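Local coordinates for protein TetR-family transcriptional regulator (Pectobacterium atrosepticum, PDB 2HYT) that probably binds DNA as a transcriptional regulator of the TetR family, using a helix-turn-helix motif near its N-terminus, at residues A19-V24 with A61-Q66; A69-R74 with L97-E102. All coordinates share one frame; numbering follows the deposited sequence.

How the interactions relate
Both contacts use helix 56-81, the long helix that runs from the DNA-binding part into the C-terminal part of this all-helical TetR-type fold. Interaction 1 comes first along the chain and joins this helix to helix 7-28. Interaction 2 lies further along and joins it to the C-terminal end of helix 85-98 and the turn after it. Their centres are about 15 Å apart. A salt bridge of 2.8 Å from Arg-22 NH1 to Glu-70 OE2 ties the two together. In TetR itself, inducer binding in the C-terminal domain shifts the DNA-binding domains; whether these contacts take part in such a change here is not known.

Interaction 1: residues A19-V24 with A61-Q66; sequences ATARKV and AAVVEQ
Arg-22 lies across Val-63 and reaches on to Gln-66. The aliphatic CG of Arg-22 rests against the CG1 methyl of Val-63 at 3.6 Å. Val-63 holds CG1 anti to its backbone N, and both methyls meet the arginine chain, CG2 more loosely. Beside them, CB of Ala-21 approaches Val-63 CG2 at 4.4 Å.

The polar end is bent. Arg-22 runs straight through CG and CD, then turns at chi3 (71°), which carries the guanidinium past the valine to the glutamine. Arg-22 NH1 gives a hydrogen bond to Gln-66 OE1 at 3.2 Å. The oxygen sits at the guanidinium edge, near its plane. The N-H points fairly well at the oxygen, but it arrives above the amide carbonyl plane, off the lone pairs. The two flat groups are steeply turned, 75° apart. The bond is seen in one of two conformers of Gln-66 and is to that extent doubtful. Outside the two segments, Arg-22 has acidic partners: NH2 pairs with Glu-104 and NH1 with Glu-70. These probably do more than the glutamine to fix the guanidinium.

The helix segments cross nearly at right angles, at -94°, with axes 10.1 Å apart. This is the join between the first helix of a TetR-type DNA-binding domain and the long helix that leaves it. Ala-21 also packs on Leu-38 of helix 35-42, in the predicted helix-turn-helix motif. Val-63 also meets Leu-18 of helix 7-28 and Ile-108 of helix 103-117.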
loop_
_atom_site.group_PDB
_atom_site.type_symbol
_atom_site.label_atom_id
_atom_site.label_comp_id
_atom_site.label_asym_id
_atom_site.label_seq_id
_atom_site.Cartn_x
_atom_site.Cartn_y
_atom_site.Cartn_z
ATOM N N ALA A 19 11.191 -2.727 -24.046
ATOM C CA ALA A 19 11.515 -1.342 -24.282
ATOM C C ALA A 19 10.510 -0.752 -25.260
ATOM O O ALA A 19 10.014 0.376 -25.087
ATOM C CB ALA A 19 12.980 -1.202 -24.831
ATOM N N THR A 20 10.191 -1.538 -26.302
ATOM C CA THR A 20 9.202 -1.062 -27.295
ATOM C C THR A 20 7.836 -0.923 -26.691
ATOM O O THR A 20 7.144 0.061 -26.927
ATOM C CB THR A 20 9.149 -2.012 -28.486
ATOM O OG1 THR A 20 10.390 -1.899 -29.153
ATOM C CG2 THR A 20 7.964 -1.669 -29.453
ATOM N N ALA A 21 7.437 -1.893 -25.865
ATOM C CA ALA A 21 6.127 -1.785 -25.195
ATOM C C ALA A 21 6.079 -0.509 -24.364
ATOM O O ALA A 21 5.088 0.209 -24.384
ATOM C CB ALA A 21 5.848 -3.018 -24.302
ATOM N N ARG A 22 7.158 -0.210 -23.634
ATOM C CA ARG A 22 7.209 1.030 -22.864
ATOM C C ARG A 22 7.033 2.256 -23.731
ATOM O O ARG A 22 6.312 3.202 -23.361
ATOM C CB ARG A 22 8.531 1.119 -22.088
ATOM C CG ARG A 22 8.522 0.249 -20.881
ATOM C CD ARG A 22 9.867 0.284 -20.154
ATOM N NE ARG A 22 10.123 1.557 -19.482
ATOM C CZ ARG A 22 11.235 1.797 -18.793
ATOM N NH1 ARG A 22 12.195 0.882 -18.737
ATOM N NH2 ARG A 22 11.414 2.947 -18.178
ATOM N N LYS A 23 7.674 2.270 -24.889
ATOM C CA LYS A 23 7.584 3.437 -25.778
ATOM C C LYS A 23 6.159 3.601 -26.295
ATOM O O LYS A 23 5.608 4.703 -26.267
ATOM C CB LYS A 23 8.539 3.282 -26.936
ATOM C CG LYS A 23 8.611 4.474 -27.864
ATOM C CD LYS A 23 9.795 4.297 -28.837
ATOM C CE LYS A 23 10.150 5.591 -29.534
ATOM N NZ LYS A 23 10.898 6.516 -28.622
ATOM N N VAL A 24 5.550 2.501 -26.728
ATOM C CA VAL A 24 4.166 2.556 -27.266
ATOM C C VAL A 24 3.151 2.910 -26.186
ATOM O O VAL A 24 2.290 3.779 -26.407
ATOM C CB VAL A 24 3.807 1.267 -28.041
ATOM C CG1 VAL A 24 2.347 1.268 -28.488
ATOM C CG2 VAL A 24 4.754 1.143 -29.237
ATOM N N ALA A 61 3.450 -6.410 -15.947
ATOM C CA ALA A 61 4.293 -6.752 -14.790
ATOM C C ALA A 61 5.760 -6.644 -15.125
ATOM O O ALA A 61 6.580 -6.113 -14.332
ATOM C CB ALA A 61 3.930 -8.140 -14.247
ATOM N N ALA A 62 6.111 -7.060 -16.340
ATOM C CA ALA A 62 7.489 -7.053 -16.748
ATOM C C ALA A 62 8.007 -5.620 -16.924
ATOM O O ALA A 62 9.141 -5.334 -16.630
ATOM C CB ALA A 62 7.684 -7.882 -18.037
ATOM N N VAL A 63 7.177 -4.754 -17.499
ATOM C CA VAL A 63 7.463 -3.327 -17.639
ATOM C C VAL A 63 7.647 -2.704 -16.265
ATOM O O VAL A 63 8.620 -1.968 -16.042
ATOM C CB VAL A 63 6.347 -2.636 -18.403
ATOM C CG1 VAL A 63 6.429 -1.129 -18.249
ATOM C CG2 VAL A 63 6.370 -3.078 -19.926
ATOM N N VAL A 64 6.716 -2.991 -15.354
ATOM C CA VAL A 64 6.806 -2.462 -13.974
ATOM C C VAL A 64 8.120 -2.884 -13.278
ATOM O O VAL A 64 8.796 -2.036 -12.673
ATOM C CB VAL A 64 5.581 -2.857 -13.151
ATOM C CG1 VAL A 64 5.824 -2.650 -11.674
ATOM C CG2 VAL A 64 4.331 -2.081 -13.648
ATOM N N GLU A 65 8.502 -4.150 -13.394
ATOM C CA GLU A 65 9.761 -4.632 -12.844
ATOM C C GLU A 65 10.951 -3.786 -13.327
ATOM O O GLU A 65 11.827 -3.422 -12.529
ATOM C CB GLU A 65 9.959 -6.100 -13.169
ATOM C CG GLU A 65 11.299 -6.660 -12.740
ATOM C CD GLU A 65 11.466 -8.130 -13.084
ATOM O OE1 GLU A 65 11.038 -8.560 -14.189
ATOM O OE2 GLU A 65 12.088 -8.842 -12.270
ATOM N N GLN A 66 10.993 -3.459 -14.626
ATOM C CA GLN A 66 12.086 -2.654 -15.172
ATOM C C GLN A 66 12.048 -1.242 -14.622
ATOM O O GLN A 66 13.067 -0.695 -14.225
ATOM C CB GLN A 66 11.992 -2.524 -16.675
ATOM C CG GLN A 66 12.646 -3.578 -17.472
ATOM C CD GLN A 66 12.842 -3.110 -18.902
ATOM O OE1 GLN A 66 12.098 -2.258 -19.398
ATOM N NE2 GLN A 66 13.868 -3.621 -19.553
#

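Interaction 2: residues A69-R74 with L97-E102; sequences AEMDER and LEMALE. With EDO (1,2-ethanediol), chain E; EDO (1,2-ethanediol), chain D.
A salt bridge, with the methyl of one selenomethionine against its guanidinium and a second selenomethionine packed on the first, joins helix 56-81 to the end of helix 85-98 and the turn that follows it. Arg-74 and Glu-102 come from opposite directions and meet edge to edge, nearly coplanar, as a two-pronged pair. Arg-74 NH1 bonds Glu-102 OE1 at 2.9 Å, nearly straight at 177°, on the syn lone pair of the oxygen. Arg-74 NH2 pairs with Glu-102 OE2, though the place of NH2 is less sure. The guanidinium and carboxylate planes are only 6° apart. A 1,2-ethanediol, probably from the crystallisation liquor, takes a further bond from Arg-74 NH1 through its O1 (3.1 Å).

Met-99 lies against one face. Its chain is fully extended beyond CG (chi3 179°), which brings CE over the centre of the Arg-74 guanidinium, 3.4 Å from CZ. One face of the cation is thus covered by a methyl group while its edge holds the carboxylate. Glu-102 is also the N-cap residue of helix 103-117, so the bridge ties helix 56-81 to the turn between two helices of the TetR-type C-terminal domain.

Met-71 passes Met-99 in the opposite direction. Its chain bends at chi3, and its CE lies 3.5 Å from Met-99 SE. Ile-105 of helix 103-117 touches both selenomethionines. A second 1,2-ethanediol hydrogen-bonds through O2 to Glu-98 OE1 at 3.0 Å.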
loop_
_atom_site.group_PDB
_atom_site.type_symbol
_atom_site.label_atom_id
_atom_site.label_comp_id
_atom_site.label_asym_id
_atom_site.label_seq_id
_atom_site.Cartn_x
_atom_site.Cartn_y
_atom_site.Cartn_z
ATOM N N ALA A 69 13.270 -1.137 -11.021
ATOM C CA ALA A 69 14.729 -1.208 -10.948
ATOM C C ALA A 69 15.386 0.123 -11.233
ATOM O O ALA A 69 16.335 0.514 -10.556
ATOM C CB ALA A 69 15.284 -2.319 -11.869
ATOM N N GLU A 70 14.863 0.823 -12.237
ATOM C CA GLU A 70 15.332 2.158 -12.581
ATOM C C GLU A 70 15.089 3.143 -11.452
ATOM O O GLU A 70 15.961 3.943 -11.138
ATOM C CB GLU A 70 14.667 2.627 -13.861
ATOM C CG GLU A 70 15.190 1.777 -15.059
ATOM C CD GLU A 70 14.490 2.058 -16.372
ATOM O OE1 GLU A 70 13.783 3.073 -16.474
ATOM O OE2 GLU A 70 14.610 1.226 -17.303
HETATM N N MSE A 71 13.903 3.086 -10.870
HETATM C CA MSE A 71 13.574 3.961 -9.733
HETATM C C MSE A 71 14.539 3.707 -8.569
HETATM O O MSE A 71 15.070 4.661 -7.979
HETATM C CB MSE A 71 12.122 3.757 -9.315
HETATM C CG MSE A 71 11.172 4.289 -10.319
HETATM SE SE MSE A 71 9.307 3.996 -9.767
HETATM C CE MSE A 71 9.368 4.991 -8.080
ATOM N N ASP A 72 14.755 2.434 -8.262
ATOM C CA ASP A 72 15.595 2.078 -7.115
ATOM C C ASP A 72 16.988 2.673 -7.333
ATOM O O ASP A 72 17.569 3.245 -6.389
ATOM C CB ASP A 72 15.646 0.560 -6.894
ATOM C CG ASP A 72 16.309 0.175 -5.560
ATOM O OD1 ASP A 72 17.545 0.254 -5.456
ATOM O OD2 ASP A 72 15.595 -0.226 -4.608
ATOM N N GLU A 73 17.504 2.569 -8.551
ATOM C CA GLU A 73 18.842 3.086 -8.882
ATOM C C GLU A 73 18.915 4.593 -8.686
ATOM O O GLU A 73 19.869 5.115 -8.094
ATOM C CB GLU A 73 19.176 2.748 -10.338
ATOM C CG GLU A 73 20.546 3.191 -10.763
ATOM C CD GLU A 73 20.952 2.582 -12.108
ATOM O OE1 GLU A 73 20.530 1.437 -12.392
ATOM O OE2 GLU A 73 21.709 3.246 -12.850
ATOM N N ARG A 74 17.890 5.289 -9.148
ATOM C CA ARG A 74 17.850 6.749 -9.073
ATOM C C ARG A 74 17.806 7.241 -7.602
ATOM O O ARG A 74 18.496 8.192 -7.178
ATOM C CB ARG A 74 16.638 7.278 -9.836
ATOM C CG ARG A 74 16.797 7.204 -11.339
ATOM C CD ARG A 74 15.479 7.610 -12.031
ATOM N NE ARG A 74 15.083 8.973 -11.704
ATOM C CZ ARG A 74 13.919 9.524 -12.048
ATOM N NH1 ARG A 74 13.016 8.843 -12.710
ATOM N NH2 ARG A 74 13.650 10.753 -11.665
ATOM N N LEU A 97 8.149 11.114 -4.200
ATOM C CA LEU A 97 6.904 11.813 -4.478
ATOM C C LEU A 97 6.950 12.569 -5.807
ATOM O O LEU A 97 5.963 12.570 -6.557
ATOM C CB LEU A 97 6.571 12.788 -3.359
ATOM C CG LEU A 97 6.373 12.185 -1.968
ATOM C CD1 LEU A 97 5.802 13.247 -1.015
ATOM C CD2 LEU A 97 5.454 10.951 -2.005
ATOM N N GLU A 98 8.072 13.230 -6.074
ATOM C CA GLU A 98 8.274 13.976 -7.340
ATOM C C GLU A 98 8.139 13.045 -8.553
ATOM O O GLU A 98 7.609 13.456 -9.598
ATOM C CB GLU A 98 9.637 14.658 -7.347
ATOM C CG GLU A 98 9.696 15.806 -6.391
ATOM C CD GLU A 98 11.095 16.332 -6.106
ATOM O OE1 GLU A 98 12.109 15.686 -6.469
ATOM O OE2 GLU A 98 11.154 17.418 -5.485
HETATM N N MSE A 99 8.552 11.786 -8.408
HETATM C CA MSE A 99 8.385 10.796 -9.467
HETATM C C MSE A 99 6.940 10.531 -9.834
HETATM O O MSE A 99 6.657 10.109 -10.966
HETATM C CB MSE A 99 9.036 9.510 -9.047
HETATM C CG MSE A 99 10.441 9.530 -9.232
HETATM SE SE MSE A 99 11.277 7.912 -8.400
HETATM C CE MSE A 99 13.011 8.376 -8.939
ATOM N N ALA A 100 5.997 10.808 -8.925
ATOM C CA ALA A 100 4.574 10.583 -9.193
ATOM C C ALA A 100 4.020 11.507 -10.280
ATOM O O ALA A 100 2.901 11.301 -10.741
ATOM C CB ALA A 100 3.752 10.749 -7.934
ATOM N N LEU A 101 4.768 12.540 -10.641
ATOM C CA LEU A 101 4.348 13.438 -11.735
ATOM C C LEU A 101 5.070 13.139 -13.041
ATOM O O LEU A 101 4.777 13.770 -14.067
ATOM C CB LEU A 101 4.557 14.888 -11.352
ATOM C CG LEU A 101 3.755 15.387 -10.131
ATOM C CD1 LEU A 101 3.951 16.917 -9.941
ATOM C CD2 LEU A 101 2.272 15.018 -10.231
ATOM N N GLU A 102 6.019 12.209 -13.047
ATOM C CA GLU A 102 6.665 11.838 -14.301
ATOM C C GLU A 102 5.697 10.973 -15.089
ATOM O O GLU A 102 5.128 10.021 -14.561
ATOM C CB GLU A 102 7.981 11.078 -14.024
ATOM C CG GLU A 102 8.975 11.925 -13.247
ATOM C CD GLU A 102 10.301 11.247 -13.014
ATOM O OE1 GLU A 102 10.500 10.104 -13.523
ATOM O OE2 GLU A 102 11.166 11.866 -12.331
HETATM C C1 EDO E . 13.546 12.358 -9.352
HETATM O O1 EDO E . 14.926 12.366 -8.953
HETATM C C2 EDO E . 12.671 13.285 -8.541
HETATM O O2 EDO E . 12.614 14.569 -9.181
HETATM C C1 EDO D . 12.023 5.117 -14.384
HETATM O O1 EDO D . 13.058 5.986 -13.904
HETATM C C2 EDO D . 11.551 5.710 -15.714
HETATM O O2 EDO D . 10.155 5.971 -15.701
#